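Side-chain contacts in cycloalternan-forming enzyme (Listeria monocytogenes serovar 1/2a, PDB 5F7U), which belongs to glycosyl hydrolase family 31, combining a TIM-barrel domain with beta-rich domains and a family 6 carbohydrate-binding module, and binds glycans at several sites: residues Arg25-Arg28 with Gly33-Val36; Phe290-Asn295 with Ala620-Val625; Gly504-Phe509 with Glu540-Arg545; Trp676-Arg681 with Glu685-Thr690; Thr918-Ala923 with Ile931-Val936. The protein carries 1 engineered substitution. All coordinates share one frame; numbering follows the deposited sequence.

Interaction 1: residues Arg25-Arg28 with Gly33-Val36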
# COMPACT_ATOMS: atom_id res chain seq x y z
N ARG A 25 16.26 -13.81 31.35
CA ARG A 25 17.13 -12.84 32.01
C ARG A 25 16.62 -11.44 31.69
O ARG A 25 16.20 -11.17 30.56
CB ARG A 25 18.54 -13.00 31.47
CG ARG A 25 19.50 -11.90 31.90
CD ARG A 25 20.91 -12.27 31.47
NE ARG A 25 21.09 -12.14 30.01
CZ ARG A 25 21.73 -13.03 29.26
NH1 ARG A 25 21.93 -12.77 27.98
NH2 ARG A 25 22.17 -14.18 29.78
N SER A 26 16.64 -10.55 32.68
CA SER A 26 16.20 -9.17 32.45
C SER A 26 17.22 -8.19 33.03
O SER A 26 17.59 -8.33 34.20
CB SER A 26 14.81 -8.94 33.06
OG SER A 26 14.38 -7.60 32.80
N PRO A 27 17.74 -7.24 32.23
CA PRO A 27 17.53 -7.14 30.77
C PRO A 27 18.14 -8.32 30.02
O PRO A 27 19.09 -8.94 30.50
CB PRO A 27 18.30 -5.88 30.38
CG PRO A 27 18.86 -5.29 31.64
CD PRO A 27 18.83 -6.37 32.69
N ARG A 28 17.62 -8.61 28.83
CA ARG A 28 18.19 -9.69 28.01
C ARG A 28 19.67 -9.43 27.70
O ARG A 28 20.49 -10.34 27.80
CB ARG A 28 17.39 -9.85 26.71
CG ARG A 28 16.01 -10.48 26.95
CD ARG A 28 15.24 -10.53 25.64
NE ARG A 28 13.89 -11.07 25.83
CZ ARG A 28 12.86 -10.86 25.02
NH1 ARG A 28 12.98 -10.07 23.93
NH2 ARG A 28 11.69 -11.45 25.29
N GLY A 33 25.79 -0.61 34.39
CA GLY A 33 24.96 -0.05 35.46
C GLY A 33 23.55 -0.60 35.60
O GLY A 33 22.80 -0.15 36.46
N GLU A 34 23.19 -1.57 34.77
CA GLU A 34 21.86 -2.21 34.84
C GLU A 34 21.86 -3.44 35.72
O GLU A 34 22.66 -4.36 35.54
CB GLU A 34 21.33 -2.56 33.44
CG GLU A 34 21.16 -1.34 32.55
CD GLU A 34 20.55 -1.65 31.20
OE1 GLU A 34 20.77 -2.78 30.68
OE2 GLU A 34 19.90 -0.75 30.62
N ASP A 35 20.95 -3.46 36.69
CA ASP A 35 20.77 -4.63 37.53
C ASP A 35 20.27 -5.83 36.72
O ASP A 35 19.32 -5.70 35.95
CB ASP A 35 19.81 -4.31 38.68
CG ASP A 35 19.64 -5.47 39.61
OD1 ASP A 35 20.68 -6.00 40.05
OD2 ASP A 35 18.48 -5.84 39.90
N VAL A 36 20.92 -6.98 36.89
CA VAL A 36 20.63 -8.18 36.08
C VAL A 36 19.91 -9.20 36.95
O VAL A 36 20.44 -9.66 37.97
CB VAL A 36 21.91 -8.78 35.47
CG1 VAL A 36 21.59 -10.03 34.63
CG2 VAL A 36 22.66 -7.74 34.64
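A chi1 of 170° sets Arg25 CG opposite its own backbone N, and Val36 holds CG1 in the same rotamer; the two side chains lie alongside one another, pointing the same way, with Arg25 CG 3.9 Å from Val36 CG1. Farther out, the arginine chain bends at chi3 (73°) and turns its guanidinium back on its own segment. NE and NH1 both grip Arg28 O, at 2.9 and 2.8 Å, from within the guanidinium plane. NH1 approaches close to the line of the carbonyl bond (C=O...N 169°), whereas NE sits above the carbonyl plane. NH2 is hydrogen-bonded to Tyr94 OH, so the rotation of the group is fixed from two directions. The peptide bond before Pro27 is cis, and the pyrrolidine ring meets the other segment: Pro27 CG is 3.3 Å from Glu34 OE1, an oxygen hydrogen-bonded to Lys31 N, and Pro27 CD is 3.4 Å from Asp35 O. Val36 CA also makes a CA-H...O contact of 3.6 Å with Ser26 O. This is the loop end of the antiparallel pairing of strands 25-26 and 36-43, in an N-terminal domain of the E-set clan, consistent with an immunoglobulin-like beta fold.

Interaction 2: residues Phe290-Asn295 with Ala620-Val625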
# COMPACT_ATOMS: atom_id res chain seq x y z
N PHE A 290 11.91 1.77 6.09
CA PHE A 290 11.99 2.81 5.09
C PHE A 290 10.87 3.78 5.38
O PHE A 290 9.73 3.37 5.56
CB PHE A 290 11.79 2.21 3.69
CG PHE A 290 11.60 3.23 2.58
CD1 PHE A 290 12.54 4.26 2.34
CD2 PHE A 290 10.51 3.11 1.72
CE1 PHE A 290 12.36 5.17 1.29
CE2 PHE A 290 10.32 4.02 0.66
CZ PHE A 290 11.25 5.04 0.45
N PHE A 291 11.20 5.06 5.44
CA PHE A 291 10.18 6.09 5.49
C PHE A 291 10.43 7.19 4.48
O PHE A 291 11.55 7.40 4.03
CB PHE A 291 10.01 6.68 6.91
CG PHE A 291 11.14 7.58 7.37
CD1 PHE A 291 11.21 8.92 6.96
CD2 PHE A 291 12.11 7.10 8.26
CE1 PHE A 291 12.23 9.75 7.39
CE2 PHE A 291 13.13 7.94 8.70
CZ PHE A 291 13.20 9.25 8.27
N VAL A 292 9.36 7.89 4.13
CA VAL A 292 9.43 9.07 3.26
C VAL A 292 8.96 10.26 4.05
O VAL A 292 7.90 10.19 4.70
CB VAL A 292 8.55 8.88 2.01
CG1 VAL A 292 8.46 10.18 1.20
CG2 VAL A 292 9.09 7.74 1.14
N SER A 293 9.75 11.35 4.02
CA SER A 293 9.35 12.59 4.66
C SER A 293 8.80 13.56 3.64
O SER A 293 9.32 13.65 2.52
CB SER A 293 10.53 13.21 5.40
OG SER A 293 10.27 14.58 5.69
N ALA A 294 7.77 14.32 4.04
CA ALA A 294 7.27 15.38 3.19
C ALA A 294 8.27 16.53 3.01
O ALA A 294 8.05 17.42 2.19
CB ALA A 294 5.92 15.86 3.70
N ASN A 295 9.39 16.50 3.75
CA ASN A 295 10.53 17.39 3.48
C ASN A 295 11.43 16.93 2.34
O ASN A 295 12.54 17.44 2.16
CB ASN A 295 11.33 17.68 4.77
CG ASN A 295 10.58 18.63 5.68
OD1 ASN A 295 9.45 19.01 5.37
ND2 ASN A 295 11.17 18.98 6.80
N ALA A 620 1.50 1.23 3.16
CA ALA A 620 2.15 0.19 2.33
C ALA A 620 2.57 0.77 0.97
O ALA A 620 3.67 0.49 0.50
CB ALA A 620 1.25 -1.02 2.15
N SER A 621 1.69 1.60 0.39
CA SER A 621 1.97 2.27 -0.87
C SER A 621 3.27 3.08 -0.85
O SER A 621 4.12 2.95 -1.75
CB SER A 621 0.80 3.19 -1.20
OG SER A 621 1.15 4.08 -2.24
N THR A 622 3.40 3.93 0.16
CA THR A 622 4.61 4.75 0.33
C THR A 622 5.87 3.88 0.48
O THR A 622 6.95 4.27 0.02
CB THR A 622 4.44 5.70 1.52
OG1 THR A 622 3.41 6.64 1.18
CG2 THR A 622 5.75 6.48 1.83
N SER A 623 5.68 2.69 1.07
CA SER A 623 6.74 1.72 1.33
C SER A 623 7.03 0.82 0.12
O SER A 623 7.82 -0.11 0.24
CB SER A 623 6.36 0.86 2.56
OG SER A 623 6.07 1.70 3.67
N GLY A 624 6.42 1.11 -1.02
CA GLY A 624 6.73 0.39 -2.26
C GLY A 624 5.88 -0.86 -2.47
O GLY A 624 6.11 -1.62 -3.43
N VAL A 625 4.90 -1.09 -1.60
CA VAL A 625 3.98 -2.23 -1.74
C VAL A 625 2.69 -1.67 -2.34
O VAL A 625 1.83 -1.14 -1.64
CB VAL A 625 3.75 -2.97 -0.39
CG1 VAL A 625 2.74 -4.11 -0.56
CG2 VAL A 625 5.07 -3.51 0.13
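The ring of Phe290 is set obliquely against Thr622 O, the carbonyl of the last helical residue, with Phe290 CE2 3.4 Å from that oxygen. The neighbouring ring atom, Phe290 CD2, is 4.0 Å from Ser623 CA, which lies at the ring edge near its plane. No hydrogen bond crosses between the segments; the contact is made by van der Waals packing. Phe290 has CG anti to its amide nitrogen (chi1 169°), which carries the ring out to the helix end, and outside the contact this ring is stacked with Tyr350.

Two residues on, Val292 also directs its CB at the helix. The side chains of Val292 and Thr622 cross obliquely, with Val292 CG2 and Thr622 CG2 3.6 Å apart. The threonine's chi1 of -66° sends CG2 out to the strand and keeps OG1 beside the backbone nitrogen, where it makes a weak bond to Leu618 O. Ser623 OG bonds to Gly254 N and Ser619 O, linking the helix end to strand 250-254 as well.

The helix closes with a Schellman motif in which Gly624, at positive phi, is the C-prime residue: Val625 N bonds to Ala620 O at 2.9 Å and Gly624 N to Ser621 O at 3.0 Å. This Schellman-capped end of helix 607-622 of the TIM barrel sits on strand 287-293 of the galactose mutarotase-like domain, forming part of the interface between these two family 31 domains.

Interaction 3: residues Gly504-Phe509 with Glu540-Arg545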
# COMPACT_ATOMS: atom_id res chain seq x y z
N GLY A 504 4.81 -26.88 15.13
CA GLY A 504 5.08 -27.16 13.72
C GLY A 504 6.52 -26.83 13.36
O GLY A 504 7.15 -25.98 14.00
N ILE A 505 7.02 -27.47 12.30
CA ILE A 505 8.39 -27.27 11.88
C ILE A 505 8.41 -26.36 10.65
O ILE A 505 7.84 -26.69 9.60
CB ILE A 505 9.08 -28.64 11.59
CG1 ILE A 505 9.04 -29.52 12.85
CG2 ILE A 505 10.52 -28.44 11.13
CD1 ILE A 505 9.46 -30.97 12.62
N LEU A 506 9.06 -25.20 10.78
CA LEU A 506 9.20 -24.31 9.62
C LEU A 506 10.14 -24.88 8.57
O LEU A 506 11.17 -25.46 8.90
CB LEU A 506 9.75 -22.95 10.04
CG LEU A 506 8.88 -21.99 10.83
CD1 LEU A 506 9.63 -20.67 10.89
CD2 LEU A 506 7.53 -21.79 10.13
N LEU A 507 9.76 -24.72 7.30
CA LEU A 507 10.67 -25.03 6.20
C LEU A 507 11.71 -23.92 6.12
O LEU A 507 11.36 -22.74 6.14
CB LEU A 507 9.89 -25.16 4.87
CG LEU A 507 10.57 -25.71 3.61
CD1 LEU A 507 11.45 -24.69 2.89
CD2 LEU A 507 11.33 -27.01 3.89
N ASP A 508 12.98 -24.29 6.05
CA ASP A 508 14.01 -23.27 5.91
C ASP A 508 14.11 -22.77 4.47
O ASP A 508 14.78 -23.39 3.64
CB ASP A 508 15.36 -23.82 6.40
CG ASP A 508 16.49 -22.80 6.29
OD1 ASP A 508 16.27 -21.65 5.79
OD2 ASP A 508 17.62 -23.14 6.72
N PHE A 509 13.43 -21.65 4.19
CA PHE A 509 13.41 -21.08 2.84
C PHE A 509 14.74 -20.49 2.38
O PHE A 509 14.87 -20.11 1.22
CB PHE A 509 12.22 -20.12 2.64
CG PHE A 509 10.92 -20.85 2.53
CD1 PHE A 509 10.51 -21.37 1.30
CD2 PHE A 509 10.13 -21.09 3.66
CE1 PHE A 509 9.31 -22.09 1.19
CE2 PHE A 509 8.94 -21.80 3.56
CZ PHE A 509 8.54 -22.31 2.32
N GLU A 540 5.10 -15.17 10.02
CA GLU A 540 5.55 -14.41 11.21
C GLU A 540 5.89 -15.37 12.35
O GLU A 540 5.42 -15.21 13.48
CB GLU A 540 4.46 -13.41 11.66
CG GLU A 540 3.77 -12.62 10.53
CD GLU A 540 2.57 -13.33 9.90
OE1 GLU A 540 1.85 -12.70 9.10
OE2 GLU A 540 2.31 -14.51 10.19
N MET A 541 6.68 -16.39 12.04
CA MET A 541 6.76 -17.57 12.86
C MET A 541 8.18 -17.89 13.36
O MET A 541 8.38 -18.91 13.99
CB MET A 541 6.22 -18.76 12.06
CG MET A 541 4.73 -18.66 11.81
SD MET A 541 4.27 -19.62 10.36
CE MET A 541 2.49 -19.62 10.57
N VAL A 542 9.13 -17.00 13.09
CA VAL A 542 10.51 -17.20 13.54
C VAL A 542 10.73 -16.52 14.89
O VAL A 542 10.78 -15.29 14.98
CB VAL A 542 11.55 -16.68 12.51
CG1 VAL A 542 12.97 -16.74 13.08
CG2 VAL A 542 11.47 -17.47 11.22
N TRP A 543 10.89 -17.34 15.92
CA TRP A 543 11.29 -16.87 17.24
C TRP A 543 12.61 -17.53 17.65
O TRP A 543 13.07 -18.49 17.01
CB TRP A 543 10.21 -17.21 18.26
CG TRP A 543 9.04 -16.23 18.32
CD1 TRP A 543 9.00 -15.05 19.03
CD2 TRP A 543 7.77 -16.35 17.67
NE1 TRP A 543 7.78 -14.44 18.86
CE2 TRP A 543 7.00 -15.22 18.04
CE3 TRP A 543 7.20 -17.32 16.82
CZ2 TRP A 543 5.70 -15.02 17.59
CZ3 TRP A 543 5.92 -17.13 16.38
CH2 TRP A 543 5.17 -15.98 16.76
N GLY A 544 13.19 -17.03 18.74
CA GLY A 544 14.35 -17.67 19.38
C GLY A 544 15.62 -17.08 18.82
O GLY A 544 15.81 -17.04 17.61
N ARG A 545 16.51 -16.64 19.69
CA ARG A 545 17.78 -16.07 19.24
C ARG A 545 18.72 -17.07 18.61
O ARG A 545 19.48 -16.74 17.70
CB ARG A 545 18.48 -15.44 20.40
CG ARG A 545 17.81 -14.18 20.79
CD ARG A 545 18.89 -13.16 21.03
NE ARG A 545 18.27 -11.98 21.57
CZ ARG A 545 18.94 -11.00 22.16
NH1 ARG A 545 20.26 -11.10 22.31
NH2 ARG A 545 18.28 -9.97 22.64
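Leu506 packs on Met541 and Val542 within the TIM-barrel domain: it lies on the short strand 505-506, which pairs with strand 460-461, and its partners belong to the loop that follows the fourth barrel strand, 534-536.

Polar bonds hold the loop from outside the two segments. Met541 O, 3.8 Å from Leu506 CD1, has Tyr493 OH as its hydrogen-bond partner; the same hydroxyl meets Trp543 N, and Val542 O bonds to Arg559 NH1. Glu540 takes no part in the contact with Leu506; its OE1 forms a salt bridge with Arg586 NE. The loop is close to bound sugar: the Met541 side chain is about 7 Å from an alpha-D-glucopyranose.

Apolar contacts carry the interface. The two methyls of Leu506 divide the work, CD2 lying 3.8 Å from Met541 CB and CD1 3.7 Å from Val542 CG2. The leucine crosses the valine at about a right angle and the methionine obliquely. Val542 places CG1 anti to its backbone nitrogen (chi1 173°), which leaves CG2 as the branch that meets the leucine. Tyr562, from helix 555-577, touches both Leu506 and Val542 and so covers the same cluster. Met541 starts out pointing at Leu506 and runs on extended beyond CG; although its end leads away, the sulfur still touches the leucine, with Met541 SD 3.9 Å from Leu506 CD2.

Interaction 4: residues Trp676-Arg681 with Glu685-Thr690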
# COMPACT_ATOMS: atom_id res chain seq x y z
N TRP A 676 -24.39 -11.20 -3.15
CA TRP A 676 -25.63 -11.96 -3.02
C TRP A 676 -25.89 -12.38 -1.56
O TRP A 676 -27.02 -12.29 -1.06
CB TRP A 676 -25.69 -13.15 -4.03
CG TRP A 676 -24.54 -14.11 -3.92
CD1 TRP A 676 -24.48 -15.20 -3.11
CD2 TRP A 676 -23.30 -14.07 -4.65
NE1 TRP A 676 -23.26 -15.84 -3.26
CE2 TRP A 676 -22.51 -15.17 -4.19
CE3 TRP A 676 -22.76 -13.21 -5.62
CZ2 TRP A 676 -21.23 -15.44 -4.70
CZ3 TRP A 676 -21.46 -13.47 -6.11
CH2 TRP A 676 -20.71 -14.58 -5.64
N ASN A 677 -24.85 -12.82 -0.85
CA ASN A 677 -25.02 -13.11 0.58
C ASN A 677 -25.27 -11.88 1.43
O ASN A 677 -25.99 -11.97 2.43
CB ASN A 677 -23.87 -13.93 1.17
CG ASN A 677 -24.27 -14.60 2.48
OD1 ASN A 677 -25.30 -15.27 2.54
ND2 ASN A 677 -23.50 -14.35 3.54
N ALA A 678 -24.68 -10.75 1.03
CA ALA A 678 -24.91 -9.50 1.76
C ALA A 678 -26.39 -9.10 1.67
O ALA A 678 -26.99 -8.71 2.68
CB ALA A 678 -23.98 -8.39 1.26
N VAL A 679 -26.98 -9.23 0.48
CA VAL A 679 -28.42 -9.05 0.28
C VAL A 679 -29.20 -9.99 1.23
O VAL A 679 -30.11 -9.54 1.95
CB VAL A 679 -28.84 -9.25 -1.21
CG1 VAL A 679 -30.36 -9.37 -1.37
CG2 VAL A 679 -28.32 -8.10 -2.05
N ALA A 680 -28.83 -11.28 1.25
CA ALA A 680 -29.53 -12.28 2.08
C ALA A 680 -29.45 -11.94 3.58
O ALA A 680 -30.49 -11.94 4.26
CB ALA A 680 -28.98 -13.67 1.81
N ARG A 681 -28.26 -11.60 4.07
CA ARG A 681 -28.01 -11.34 5.49
C ARG A 681 -28.62 -10.04 6.01
O ARG A 681 -29.13 -10.01 7.13
CB ARG A 681 -26.50 -11.37 5.81
CG ARG A 681 -25.85 -12.75 5.70
CD ARG A 681 -26.38 -13.74 6.75
NE ARG A 681 -26.22 -13.24 8.14
CZ ARG A 681 -25.15 -13.40 8.90
NH1 ARG A 681 -24.08 -14.05 8.47
NH2 ARG A 681 -25.13 -12.88 10.13
N GLU A 685 -31.95 -5.37 -0.61
CA GLU A 685 -31.80 -5.78 -2.01
C GLU A 685 -30.96 -4.80 -2.84
O GLU A 685 -30.34 -5.20 -3.82
CB GLU A 685 -33.17 -6.01 -2.66
CG GLU A 685 -33.86 -7.28 -2.16
CD GLU A 685 -35.14 -7.65 -2.91
OE1 GLU A 685 -35.36 -7.22 -4.08
OE2 GLU A 685 -35.95 -8.43 -2.35
N THR A 686 -30.93 -3.52 -2.43
CA THR A 686 -30.20 -2.49 -3.18
C THR A 686 -28.67 -2.66 -3.12
O THR A 686 -27.96 -2.00 -3.88
CB THR A 686 -30.55 -1.06 -2.72
OG1 THR A 686 -30.05 -0.85 -1.39
CG2 THR A 686 -32.07 -0.83 -2.76
N ILE A 687 -28.18 -3.55 -2.25
CA ILE A 687 -26.75 -3.88 -2.21
C ILE A 687 -26.26 -4.40 -3.57
O ILE A 687 -25.18 -4.02 -4.03
CB ILE A 687 -26.43 -4.90 -1.10
CG1 ILE A 687 -26.41 -4.20 0.27
CG2 ILE A 687 -25.08 -5.58 -1.33
CD1 ILE A 687 -26.36 -5.16 1.44
N LEU A 688 -27.07 -5.26 -4.20
CA LEU A 688 -26.67 -5.85 -5.47
C LEU A 688 -26.42 -4.82 -6.59
O LEU A 688 -25.32 -4.84 -7.18
CB LEU A 688 -27.58 -7.02 -5.91
CG LEU A 688 -27.13 -7.66 -7.24
CD1 LEU A 688 -25.79 -8.39 -7.11
CD2 LEU A 688 -28.22 -8.60 -7.74
N PRO A 689 -27.40 -3.92 -6.88
CA PRO A 689 -27.12 -2.91 -7.93
C PRO A 689 -25.99 -1.95 -7.59
O PRO A 689 -25.26 -1.54 -8.49
CB PRO A 689 -28.46 -2.16 -8.10
CG PRO A 689 -29.31 -2.58 -6.95
CD PRO A 689 -28.84 -3.96 -6.56
N THR A 690 -25.81 -1.64 -6.30
CA THR A 690 -24.70 -0.80 -5.88
C THR A 690 -23.36 -1.52 -6.08
O THR A 690 -22.41 -0.93 -6.63
CB THR A 690 -24.89 -0.29 -4.43
OG1 THR A 690 -26.10 0.47 -4.40
CG2 THR A 690 -23.73 0.59 -4.00
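The chain turns within a few residues between Val679 and Glu685, whose CA atoms come to 5.2 Å, so that the last turns of helix 675-682 face the beginning of the next helical segment. Val679 carries most of the contact. With CG1 anti to its backbone nitrogen (chi1 168°), its two methyls are shared out along the following segment: CG1 rests 3.9 Å from Glu685 CA, and CG2 is 3.8 Å from Ile687 CB. That second methyl also reaches Leu688, with CG2 4.1 Å from Leu688 CB. Val679 and Ile687 slide past each other in opposite directions, while Glu685 is crossed obliquely.

Ile687 reaches back to Ala678. Its CG2 and CD1 each lie 4.0 Å from Ala678 CB, which puts both ends of the branched side chain against one methyl. CD1 also sits 3.8 Å from Ala678 O, a carbonyl oxygen that has Thr682 OG1 as its hydrogen-bond partner. No hydrogen bond joins the two segments, and the fit rests on hydrocarbon contact.

Helix 642-653 packs on the pair: Tyr645 touches both Ala678 and Ile687, and Ala642 touches Ile687. Trp676 and Leu688 both touch Asn390. The arrangement is a helix-turn-helix connection in the general, non-DNA-binding sense, built from consecutive helices that follow the eighth barrel strand, 657-660, in the family 31 TIM-barrel range.

Interaction 5: residues Thr918-Ala923 with Ile931-Val936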
# COMPACT_ATOMS: atom_id res chain seq x y z
N THR A 918 -17.96 15.22 -25.66
CA THR A 918 -17.94 14.95 -27.10
C THR A 918 -17.34 13.56 -27.38
O THR A 918 -16.17 13.31 -27.07
CB THR A 918 -17.14 16.00 -27.87
OG1 THR A 918 -17.63 17.31 -27.55
CG2 THR A 918 -17.31 15.77 -29.38
N TYR A 919 -18.14 12.69 -28.00
CA TYR A 919 -17.64 11.37 -28.39
C TYR A 919 -17.08 11.48 -29.80
O TYR A 919 -17.73 12.07 -30.66
CB TYR A 919 -18.76 10.32 -28.42
CG TYR A 919 -19.49 9.98 -27.13
CD1 TYR A 919 -19.47 10.83 -26.01
CD2 TYR A 919 -20.28 8.83 -27.06
CE1 TYR A 919 -20.17 10.51 -24.85
CE2 TYR A 919 -21.00 8.52 -25.92
CZ TYR A 919 -20.94 9.36 -24.82
OH TYR A 919 -21.65 9.05 -23.69
N VAL A 920 -15.89 10.92 -30.03
CA VAL A 920 -15.29 10.88 -31.38
C VAL A 920 -14.82 9.45 -31.68
O VAL A 920 -13.95 8.93 -30.98
CB VAL A 920 -14.11 11.87 -31.55
CG1 VAL A 920 -13.54 11.81 -32.97
CG2 VAL A 920 -14.53 13.31 -31.24
N LYS A 921 -15.41 8.83 -32.70
CA LYS A 921 -15.01 7.49 -33.12
C LYS A 921 -14.01 7.57 -34.26
O LYS A 921 -14.31 8.19 -35.29
CB LYS A 921 -16.23 6.67 -33.53
CG LYS A 921 -15.91 5.22 -33.90
CD LYS A 921 -17.19 4.47 -34.25
CE LYS A 921 -17.99 4.08 -33.02
NZ LYS A 921 -19.12 3.16 -33.38
N ALA A 922 -12.85 6.95 -34.07
CA ALA A 922 -11.83 6.79 -35.11
C ALA A 922 -11.69 5.31 -35.42
O ALA A 922 -11.70 4.49 -34.51
CB ALA A 922 -10.49 7.35 -34.65
N ALA A 923 -11.60 4.99 -36.70
CA ALA A 923 -11.40 3.61 -37.14
C ALA A 923 -10.01 3.11 -36.73
O ALA A 923 -9.10 3.91 -36.51
CB ALA A 923 -11.59 3.51 -38.65
N ILE A 931 -6.90 14.08 -34.76
CA ILE A 931 -8.31 14.39 -34.48
C ILE A 931 -8.36 15.85 -34.03
O ILE A 931 -7.59 16.26 -33.16
CB ILE A 931 -8.90 13.47 -33.38
CG1 ILE A 931 -8.88 11.99 -33.82
CG2 ILE A 931 -10.32 13.91 -32.98
CD1 ILE A 931 -9.14 11.00 -32.69
N VAL A 932 -9.25 16.64 -34.64
CA VAL A 932 -9.45 18.03 -34.20
C VAL A 932 -10.92 18.28 -33.92
O VAL A 932 -11.78 18.00 -34.79
CB VAL A 932 -8.90 19.06 -35.22
CG1 VAL A 932 -9.09 20.47 -34.70
CG2 VAL A 932 -7.42 18.82 -35.50
N LEU A 933 -11.22 18.79 -32.73
CA LEU A 933 -12.56 19.27 -32.39
C LEU A 933 -12.57 20.78 -32.58
O LEU A 933 -11.76 21.49 -31.97
CB LEU A 933 -12.92 18.93 -30.93
CG LEU A 933 -13.23 17.49 -30.52
CD1 LEU A 933 -12.02 16.56 -30.65
CD2 LEU A 933 -13.68 17.49 -29.07
N ASN A 934 -13.48 21.25 -33.44
CA ASN A 934 -13.60 22.69 -33.73
C ASN A 934 -14.80 23.33 -33.07
O ASN A 934 -15.83 22.68 -32.89
CB ASN A 934 -13.70 22.93 -35.23
CG ASN A 934 -12.46 22.48 -35.98
OD1 ASN A 934 -12.53 21.55 -36.81
ND2 ASN A 934 -11.34 23.11 -35.70
N GLY A 935 -14.67 24.60 -32.74
CA GLY A 935 -15.77 25.35 -32.15
C GLY A 935 -16.10 24.98 -30.72
O GLY A 935 -17.22 25.22 -30.27
N VAL A 936 -15.14 24.40 -30.01
CA VAL A 936 -15.37 23.92 -28.62
C VAL A 936 -14.81 24.88 -27.58
O VAL A 936 -13.77 25.49 -27.78
CB VAL A 936 -14.73 22.54 -28.36
CG1 VAL A 936 -15.46 21.47 -29.16
CG2 VAL A 936 -13.24 22.55 -28.68
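Between Val920 and Ala922, which point their side chains at strand 929-934, Lys921 turns the other way, and its NZ is gripped by two backbone oxygens, Phe902 O and Ala905 O; the ammonium also makes a cation-pi contact with the Phe902 ring. The charge is thus placed on the far side of the strand from the apolar layer. Near the start of the strand Thr918 OG1 is hydrogen-bonded to Ser880 OG, leaving the carbon side of the threonine to face Leu933.

The axes of the two strand segments approach to 9.6 Å, at 150° to one another, a spacing of layers and not of neighbours in one sheet. In keeping with this, Thr918, Val920 and Ala922 have backbone hydrogen bonds to strand 874-879, while strand 929-934 lies between 862-867 and 885-888 in another sheet. Consecutive strands that enter two facing sheets form a beta arch, and the sheets pack as a beta sandwich.

Val920 occupies the middle of the layer. Its chi1 of -179° turns CG1 to Ile931 and CG2 to Leu933, Val920 CG1 lying 3.8 Å from Ile931 CG2 and Val920 CG2 4.1 Å from Leu933 CD1. Val920 and Ile931 pass in opposite directions, whereas Leu933 is crossed at a slant. Leu933 and Thr918 meet tip to tip, with Leu933 CD2 4.0 Å from both Thr918 CB and Thr918 CG2. Toward the other end, Ala922 CB is 4.4 Å from Ile931 CD1, the loosest of the contacts, and Ile888 touches both residues.

From the N terminus, interaction 1 closes a four-residue loop in the N-terminal beta domain. Interaction 2 closes a loop of more than 300 residues, joining the mutarotase-like domain to a helix of the TIM barrel, and interaction 3 is nested inside it, closing a 30-residue excursion within the barrel domain. Interactions 4 and 5 follow in series, each a short closure: one between successive helices, the other between the two sheets of a sandwich. None cross. Interactions 1 and 3, though far apart in sequence, touch through Arg28 CB and Arg545 NH2, 4.2 Å apart, and Arg545 forms salt bridges to Asp15 and Asp29. Interactions 1 and 5 lie on opposite sides of the chain's centre, their centres 77 Å apart.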